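Local structure of multiple antibiotic resistance protein MarR (Escherichia coli, 1JGS) at residues 48-53 with 89-94. The protein represses the marRAB operon, which is involved in activating antibiotic resistance and oxidative stress genes, by binding as a transcription factor to the marO operator. Sequence-based numbering, arbitrary orientation.
Sequences CITPVE and GVLVKL. With SAL (2-hydroxybenzoic acid), chain B.
Ile49 and Val92 pair through their backbones in a single antiparallel hydrogen-bonded bridge: Val92 N gives to Ile49 O at 2.9 Å, and the longer return bond runs from Ile49 N to Val92 O at 3.3 Å. Ile49 O also receives a weak, bent CA-H...O contact from Leu91 CA.

The side chain of Pro51 joins this bridge to the ligand. Its CB lies 3.5 Å from C2 of the salicylate ring. CG meets C1 and C6 of the same ring while touching Val92 CG1 at 4.0 Å. CD, closing back on the backbone N, sits 3.4 Å from Val90 O. Val52 CG2 reaches the ring at C4, and Val90 CG2 packs loosely near carboxyl oxygen O1'; Thr66 OG1 also hydrogen-bonds the ligand.

Elsewhere Leu91 has CG anti to its carbonyl carbon (chi1 -66°). Its CD2 meets Thr50 CG2 at 3.7 Å, and CD1 meets Cys48 CB. Thr50 OG1 accepts from Glu53 N at 3.0 Å, N-capping helix 51-58.

Strands 78-82 and 90-94 form the wing of the MarR-type winged helix-turn-helix. Ile49 adds a one-residue bridge to the edge of this hairpin, joining the wing to the start of helix 51-58 beside a salicylate site.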
loop_
_atom_site.group_PDB
_atom_site.type_symbol
_atom_site.label_atom_id
_atom_site.label_comp_id
_atom_site.label_asym_id
_atom_site.label_seq_id
_atom_site.Cartn_x
_atom_site.Cartn_y
_atom_site.Cartn_z
ATOM N N CYS A 48 15.340 -3.017 -15.832
ATOM C CA CYS A 48 14.698 -2.276 -16.905
ATOM C C CYS A 48 13.230 -2.701 -16.920
ATOM O O CYS A 48 12.927 -3.892 -16.887
ATOM C CB CYS A 48 15.316 -2.625 -18.261
ATOM S SG CYS A 48 16.944 -1.938 -18.574
ATOM N N ILE A 49 12.319 -1.740 -16.985
ATOM C CA ILE A 49 10.905 -2.077 -17.005
ATOM C C ILE A 49 10.111 -1.055 -17.797
ATOM O O ILE A 49 10.483 0.126 -17.859
ATOM C CB ILE A 49 10.330 -2.147 -15.578
ATOM C CG1 ILE A 49 8.847 -2.537 -15.635
ATOM C CG2 ILE A 49 10.523 -0.803 -14.878
ATOM C CD1 ILE A 49 8.222 -2.772 -14.279
ATOM N N THR A 50 9.026 -1.511 -18.411
ATOM C CA THR A 50 8.176 -0.617 -19.191
ATOM C C THR A 50 7.315 0.226 -18.246
ATOM O O THR A 50 7.004 -0.189 -17.122
ATOM C CB THR A 50 7.256 -1.406 -20.135
ATOM O OG1 THR A 50 6.359 -2.217 -19.365
ATOM C CG2 THR A 50 8.083 -2.286 -21.058
ATOM N N PRO A 51 6.934 1.431 -18.675
ATOM C CA PRO A 51 6.111 2.236 -17.774
ATOM C C PRO A 51 4.808 1.522 -17.416
ATOM O O PRO A 51 4.386 1.523 -16.246
ATOM C CB PRO A 51 5.899 3.513 -18.565
ATOM C CG PRO A 51 7.194 3.645 -19.314
ATOM C CD PRO A 51 7.411 2.235 -19.814
ATOM N N VAL A 52 4.184 0.884 -18.405
ATOM C CA VAL A 52 2.935 0.172 -18.155
ATOM C C VAL A 52 3.125 -0.988 -17.180
ATOM O O VAL A 52 2.305 -1.186 -16.283
ATOM C CB VAL A 52 2.332 -0.358 -19.452
ATOM C CG1 VAL A 52 1.034 -1.079 -19.146
ATOM C CG2 VAL A 52 2.097 0.796 -20.426
ATOM N N GLU A 53 4.198 -1.759 -17.352
ATOM C CA GLU A 53 4.477 -2.868 -16.443
ATOM C C GLU A 53 4.705 -2.261 -15.054
ATOM O O GLU A 53 4.240 -2.781 -14.038
ATOM C CB GLU A 53 5.731 -3.622 -16.890
ATOM C CG GLU A 53 6.094 -4.830 -16.030
ATOM C CD GLU A 53 5.237 -6.050 -16.321
ATOM O OE1 GLU A 53 4.002 -5.975 -16.145
ATOM O OE2 GLU A 53 5.803 -7.089 -16.727
ATOM N N GLY A 89 7.600 1.182 -28.060
ATOM C CA GLY A 89 7.681 1.510 -26.649
ATOM C C GLY A 89 9.073 1.739 -26.106
ATOM O O GLY A 89 10.070 1.646 -26.826
ATOM N N VAL A 90 9.138 2.045 -24.816
ATOM C CA VAL A 90 10.409 2.304 -24.167
ATOM C C VAL A 90 10.477 1.623 -22.824
ATOM O O VAL A 90 9.480 1.094 -22.322
ATOM C CB VAL A 90 10.647 3.814 -23.927
ATOM C CG1 VAL A 90 10.665 4.543 -25.245
ATOM C CG2 VAL A 90 9.581 4.382 -23.003
ATOM N N LEU A 91 11.670 1.637 -22.248
ATOM C CA LEU A 91 11.897 1.044 -20.948
ATOM C C LEU A 91 12.452 2.199 -20.147
ATOM O O LEU A 91 12.924 3.191 -20.710
ATOM C CB LEU A 91 12.956 -0.077 -21.013
ATOM C CG LEU A 91 12.711 -1.386 -21.790
ATOM C CD1 LEU A 91 14.045 -2.049 -22.056
ATOM C CD2 LEU A 91 11.798 -2.341 -21.014
ATOM N N VAL A 92 12.383 2.085 -18.835
ATOM C CA VAL A 92 12.942 3.115 -18.001
ATOM C C VAL A 92 13.854 2.378 -17.058
ATOM O O VAL A 92 13.528 1.279 -16.599
ATOM C CB VAL A 92 11.862 3.881 -17.201
ATOM C CG1 VAL A 92 10.936 4.658 -18.172
ATOM C CG2 VAL A 92 11.066 2.914 -16.343
ATOM N N LYS A 93 15.017 2.960 -16.807
ATOM C CA LYS A 93 15.975 2.369 -15.891
ATOM C C LYS A 93 16.564 3.530 -15.123
ATOM O O LYS A 93 16.408 4.694 -15.517
ATOM C CB LYS A 93 17.068 1.638 -16.670
ATOM C CG LYS A 93 18.004 2.550 -17.444
ATOM C CD LYS A 93 18.903 1.743 -18.356
ATOM C CE LYS A 93 20.347 2.149 -18.198
ATOM N NZ LYS A 93 20.833 1.924 -16.802
ATOM N N LEU A 94 17.244 3.224 -14.031
ATOM C CA LEU A 94 17.859 4.259 -13.230
ATOM C C LEU A 94 19.165 4.705 -13.852
ATOM O O LEU A 94 19.861 3.917 -14.485
ATOM C CB LEU A 94 18.149 3.740 -11.829
ATOM C CG LEU A 94 16.975 3.199 -11.003
ATOM C CD1 LEU A 94 17.450 3.067 -9.551
ATOM C CD2 LEU A 94 15.752 4.151 -11.090
HETATM C "C1'" SAL B . 6.147 7.117 -20.595
HETATM O "O1'" SAL B . 7.098 7.127 -21.522
HETATM O "O2'" SAL B . 6.212 7.865 -19.609
HETATM C C1 SAL B . 5.028 6.175 -20.810
HETATM C C2 SAL B . 3.944 6.097 -19.841
HETATM C C3 SAL B . 2.862 5.202 -20.019
HETATM C C4 SAL B . 2.803 4.366 -21.131
HETATM C C5 SAL B . 3.964 4.431 -22.200
HETATM C C6 SAL B . 5.004 5.327 -21.976
HETATM O O2 SAL B . 3.907 6.868 -18.723
#